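Local coordinates for protein Lpg2148(MvcA) (Legionella pneumophila subsp. pneumophila str. Philadelphia 1, PDB 6K11) that probably acts as an effector of the deamidase type, with deubiquitinating activity that regulates the host ubiquitin-conjugating enzyme UBE2N, at residues 150-162 against 171-183. Residues are numbered along the deposited sequence; the frame is centred on the assembly and turned at random.
Sequences KNKIYLLENKLYF and NLGPGKKKCTQLF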
# COMPACT_ATOMS: atom_id res chain seq x y z
N LYS A 150 2.38 17.80 5.63
CA LYS A 150 1.65 17.65 4.38
C LYS A 150 0.15 17.49 4.63
O LYS A 150 -0.30 17.14 5.73
CB LYS A 150 2.22 16.45 3.60
CG LYS A 150 3.70 16.60 3.26
CD LYS A 150 4.23 15.37 2.51
CE LYS A 150 5.56 14.89 3.10
NZ LYS A 150 6.55 14.59 2.03
N ASN A 151 -0.63 17.75 3.57
CA ASN A 151 -2.10 17.63 3.57
C ASN A 151 -2.74 18.63 4.53
O ASN A 151 -3.65 18.30 5.31
CB ASN A 151 -2.57 16.20 3.87
CG ASN A 151 -3.96 15.93 3.30
OD1 ASN A 151 -4.40 16.58 2.34
ND2 ASN A 151 -4.67 14.96 3.89
N LYS A 152 -2.29 19.88 4.45
CA LYS A 152 -2.87 20.99 5.18
C LYS A 152 -2.94 22.20 4.26
O LYS A 152 -2.18 22.31 3.29
CB LYS A 152 -2.05 21.34 6.44
CG LYS A 152 -2.00 20.24 7.50
CD LYS A 152 -1.15 20.68 8.69
CE LYS A 152 -1.22 19.66 9.84
NZ LYS A 152 -0.42 20.09 11.03
N ILE A 153 -3.87 23.11 4.56
CA ILE A 153 -3.90 24.42 3.92
C ILE A 153 -3.11 25.39 4.78
O ILE A 153 -3.25 25.39 6.01
CB ILE A 153 -5.34 24.90 3.71
CG1 ILE A 153 -6.04 24.02 2.67
CG2 ILE A 153 -5.35 26.38 3.29
CD1 ILE A 153 -7.52 24.28 2.55
N TYR A 154 -2.27 26.21 4.15
CA TYR A 154 -1.40 27.16 4.84
C TYR A 154 -1.73 28.58 4.42
O TYR A 154 -1.73 28.89 3.22
CB TYR A 154 0.08 26.85 4.56
CG TYR A 154 0.55 25.59 5.25
CD1 TYR A 154 1.06 25.64 6.54
CD2 TYR A 154 0.43 24.35 4.64
CE1 TYR A 154 1.47 24.48 7.21
CE2 TYR A 154 0.84 23.19 5.28
CZ TYR A 154 1.36 23.26 6.57
OH TYR A 154 1.76 22.11 7.21
N LEU A 155 -2.00 29.45 5.39
CA LEU A 155 -2.28 30.86 5.14
C LEU A 155 -1.11 31.69 5.63
O LEU A 155 -0.83 31.75 6.84
CB LEU A 155 -3.58 31.29 5.81
CG LEU A 155 -3.86 32.81 5.80
CD1 LEU A 155 -4.05 33.32 4.36
CD2 LEU A 155 -5.08 33.11 6.65
N LEU A 156 -0.42 32.34 4.70
CA LEU A 156 0.68 33.24 4.98
C LEU A 156 0.20 34.68 4.82
O LEU A 156 -0.92 34.92 4.36
CB LEU A 156 1.87 32.97 4.04
CG LEU A 156 2.81 31.79 4.25
CD1 LEU A 156 2.07 30.47 4.41
CD2 LEU A 156 3.77 31.71 3.06
N GLU A 157 1.07 35.63 5.19
CA GLU A 157 0.77 37.04 4.94
C GLU A 157 0.44 37.28 3.47
O GLU A 157 -0.41 38.12 3.15
CB GLU A 157 1.95 37.93 5.34
CG GLU A 157 2.26 37.95 6.82
CD GLU A 157 3.49 37.13 7.15
OE1 GLU A 157 3.63 36.03 6.55
OE2 GLU A 157 4.31 37.57 7.98
N ASN A 158 1.12 36.58 2.55
CA ASN A 158 1.00 36.90 1.14
C ASN A 158 0.73 35.70 0.24
O ASN A 158 0.79 35.85 -0.99
CB ASN A 158 2.26 37.62 0.65
CG ASN A 158 3.54 36.96 1.11
OD1 ASN A 158 3.57 35.77 1.46
ND2 ASN A 158 4.63 37.73 1.10
N LYS A 159 0.43 34.54 0.80
CA LYS A 159 0.16 33.35 -0.01
C LYS A 159 -0.88 32.51 0.72
O LYS A 159 -0.95 32.52 1.95
CB LYS A 159 1.43 32.54 -0.27
CG LYS A 159 2.51 33.25 -1.12
CD LYS A 159 2.38 32.88 -2.60
CE LYS A 159 3.45 33.55 -3.48
NZ LYS A 159 4.59 34.01 -2.66
N LEU A 160 -1.72 31.83 -0.05
CA LEU A 160 -2.65 30.81 0.45
C LEU A 160 -2.32 29.54 -0.32
O LEU A 160 -2.51 29.49 -1.54
CB LEU A 160 -4.11 31.24 0.24
CG LEU A 160 -5.19 30.24 0.69
CD1 LEU A 160 -5.15 30.06 2.22
CD2 LEU A 160 -6.56 30.70 0.24
N TYR A 161 -1.82 28.53 0.39
CA TYR A 161 -1.30 27.31 -0.22
C TYR A 161 -2.06 26.08 0.26
O TYR A 161 -2.63 26.06 1.36
CB TYR A 161 0.18 27.10 0.16
CG TYR A 161 1.21 27.95 -0.55
CD1 TYR A 161 1.29 27.98 -1.95
CD2 TYR A 161 2.16 28.66 0.18
CE1 TYR A 161 2.26 28.74 -2.58
CE2 TYR A 161 3.12 29.42 -0.44
CZ TYR A 161 3.17 29.45 -1.82
OH TYR A 161 4.13 30.21 -2.43
N PHE A 162 -2.05 25.05 -0.58
CA PHE A 162 -2.39 23.70 -0.17
C PHE A 162 -1.18 22.84 -0.49
O PHE A 162 -0.66 22.90 -1.61
CB PHE A 162 -3.65 23.18 -0.89
CG PHE A 162 -3.88 21.69 -0.75
CD1 PHE A 162 -3.91 21.10 0.51
CD2 PHE A 162 -4.10 20.90 -1.86
CE1 PHE A 162 -4.13 19.72 0.66
CE2 PHE A 162 -4.32 19.53 -1.74
CZ PHE A 162 -4.34 18.93 -0.48
N ASN A 171 -0.62 26.90 -5.13
CA ASN A 171 -1.09 28.25 -4.84
C ASN A 171 -2.59 28.29 -5.13
O ASN A 171 -3.03 27.96 -6.24
CB ASN A 171 -0.33 29.28 -5.68
CG ASN A 171 -0.62 30.72 -5.24
OD1 ASN A 171 -1.78 31.08 -4.97
ND2 ASN A 171 0.42 31.55 -5.19
N LEU A 172 -3.38 28.67 -4.13
CA LEU A 172 -4.83 28.61 -4.25
C LEU A 172 -5.43 29.85 -4.92
O LEU A 172 -6.64 29.87 -5.15
CB LEU A 172 -5.47 28.39 -2.87
CG LEU A 172 -5.23 27.02 -2.23
CD1 LEU A 172 -6.15 26.82 -1.02
CD2 LEU A 172 -5.45 25.91 -3.27
N GLY A 173 -4.63 30.85 -5.27
CA GLY A 173 -5.13 31.91 -6.14
C GLY A 173 -5.05 33.35 -5.66
O GLY A 173 -4.65 34.24 -6.41
N PRO A 174 -5.48 33.62 -4.42
CA PRO A 174 -5.54 35.03 -3.96
C PRO A 174 -4.19 35.73 -3.99
O PRO A 174 -3.15 35.14 -3.68
CB PRO A 174 -6.07 34.90 -2.53
CG PRO A 174 -6.87 33.64 -2.53
CD PRO A 174 -6.10 32.71 -3.45
N GLY A 175 -4.22 37.03 -4.32
CA GLY A 175 -3.00 37.82 -4.36
C GLY A 175 -2.58 38.29 -2.97
O GLY A 175 -3.28 38.09 -1.98
N LYS A 176 -1.42 38.96 -2.92
CA LYS A 176 -0.83 39.35 -1.63
C LYS A 176 -1.77 40.21 -0.79
O LYS A 176 -1.89 40.00 0.43
CB LYS A 176 0.48 40.10 -1.85
CG LYS A 176 1.02 40.78 -0.59
CD LYS A 176 2.55 40.75 -0.55
CE LYS A 176 3.13 41.74 0.45
NZ LYS A 176 3.46 43.05 -0.18
N LYS A 177 -2.44 41.18 -1.41
CA LYS A 177 -3.34 42.05 -0.65
C LYS A 177 -4.44 41.25 0.05
O LYS A 177 -4.76 41.52 1.22
CB LYS A 177 -3.95 43.09 -1.58
CG LYS A 177 -4.85 44.10 -0.90
CD LYS A 177 -4.88 45.40 -1.72
CE LYS A 177 -5.73 46.46 -1.04
NZ LYS A 177 -5.47 47.82 -1.62
N LYS A 178 -5.04 40.30 -0.66
CA LYS A 178 -6.16 39.53 -0.10
C LYS A 178 -5.69 38.56 0.98
O LYS A 178 -6.36 38.41 2.02
CB LYS A 178 -6.87 38.77 -1.22
CG LYS A 178 -7.92 37.77 -0.73
CD LYS A 178 -9.00 38.45 0.07
CE LYS A 178 -10.25 37.58 0.14
NZ LYS A 178 -11.37 38.26 0.85
N CYS A 179 -4.56 37.88 0.75
CA CYS A 179 -3.98 37.01 1.77
C CYS A 179 -3.70 37.79 3.05
O CYS A 179 -3.99 37.31 4.16
CB CYS A 179 -2.71 36.37 1.25
SG CYS A 179 -3.01 35.18 -0.04
N THR A 180 -3.09 38.97 2.91
CA THR A 180 -2.83 39.82 4.08
C THR A 180 -4.12 40.10 4.84
O THR A 180 -4.14 40.07 6.08
CB THR A 180 -2.16 41.12 3.64
OG1 THR A 180 -0.87 40.84 3.08
CG2 THR A 180 -1.98 42.06 4.83
N GLN A 181 -5.20 40.36 4.11
CA GLN A 181 -6.48 40.64 4.76
C GLN A 181 -6.99 39.42 5.52
O GLN A 181 -7.38 39.52 6.69
CB GLN A 181 -7.48 41.12 3.72
CG GLN A 181 -8.83 41.47 4.27
CD GLN A 181 -9.74 40.28 4.31
OE1 GLN A 181 -9.84 39.54 3.33
NE2 GLN A 181 -10.39 40.05 5.44
N LEU A 182 -7.04 38.26 4.86
CA LEU A 182 -7.49 37.04 5.52
C LEU A 182 -6.59 36.69 6.70
O LEU A 182 -7.07 36.23 7.74
CB LEU A 182 -7.50 35.87 4.52
CG LEU A 182 -8.53 35.86 3.40
CD1 LEU A 182 -8.17 34.79 2.35
CD2 LEU A 182 -9.91 35.60 3.97
N PHE A 183 -5.28 36.90 6.54
CA PHE A 183 -4.32 36.59 7.59
C PHE A 183 -4.64 37.36 8.87
O PHE A 183 -4.70 36.79 9.97
CB PHE A 183 -2.91 36.89 7.10
CG PHE A 183 -1.81 36.59 8.08
CD1 PHE A 183 -1.39 37.54 9.00
CD2 PHE A 183 -1.15 35.37 8.05
CE1 PHE A 183 -0.36 37.28 9.88
CE2 PHE A 183 -0.12 35.10 8.93
CZ PHE A 183 0.28 36.06 9.85
O HOH W 1 -0.52 35.80 -3.34
O HOH W 2 -2.27 32.69 -2.90
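Leu160 and Leu172 interlock where the hairpin of strands 152-155 and 160-163 meets the chain running from edge strand 169-171 into helix 176-185. Leu160 can be followed outward: CB lies 4.1 Å from Cys179 SG, CG meets Leu172 CD1 at 3.9 Å, CD1 turns back to Ile153 and Leu155 of its own hairpin, and CD2 touches both Leu172 CB and Pro174 CG. Its chi1 of 178° sets CG opposite the backbone N and carries the forked branch into this apolar corner, which it suits. The backbone ties the same pair, Leu172 N donating to Leu160 O at 2.9 Å in a nearly straight bond. Cys179, small enough to fit under the hairpin turn, packs its SG against the backbone of Lys159 and Leu160.

One helical turn on from Cys179, Phe183 offers one ring face to Glu157, whose CG sits 4.0 Å above the ring centre in a CH-pi contact. With chi1 of -179°, the ring swings to the Leu155-Glu157 backbone, and Leu155 O lies in its plane at the edge. Glutamate suits this place: its methylene covers the ring while its carboxylate reaches Asn140 N. Thr180 OG1, 2.8 Å from Glu157 O, is also within reach of Lys176 O, and its one proton can serve only one fully.

Two waters bridge the hairpin to the loop that leads into the helix. One donates to Asn158 O and Pro174 O; the second accepts from Leu160 N and lies within reach of the same Pro174 O and of Asn171 OD1, which also receives Gly173 N in an Asx turn. Within the MvcA insertion domain, apolar packing around Leu160 and the Phe183 ring on the Leu155-Glu157 backbone thus fix the helix across the hairpin end, with water linking Leu160 N, Asn158 O and Pro174 O.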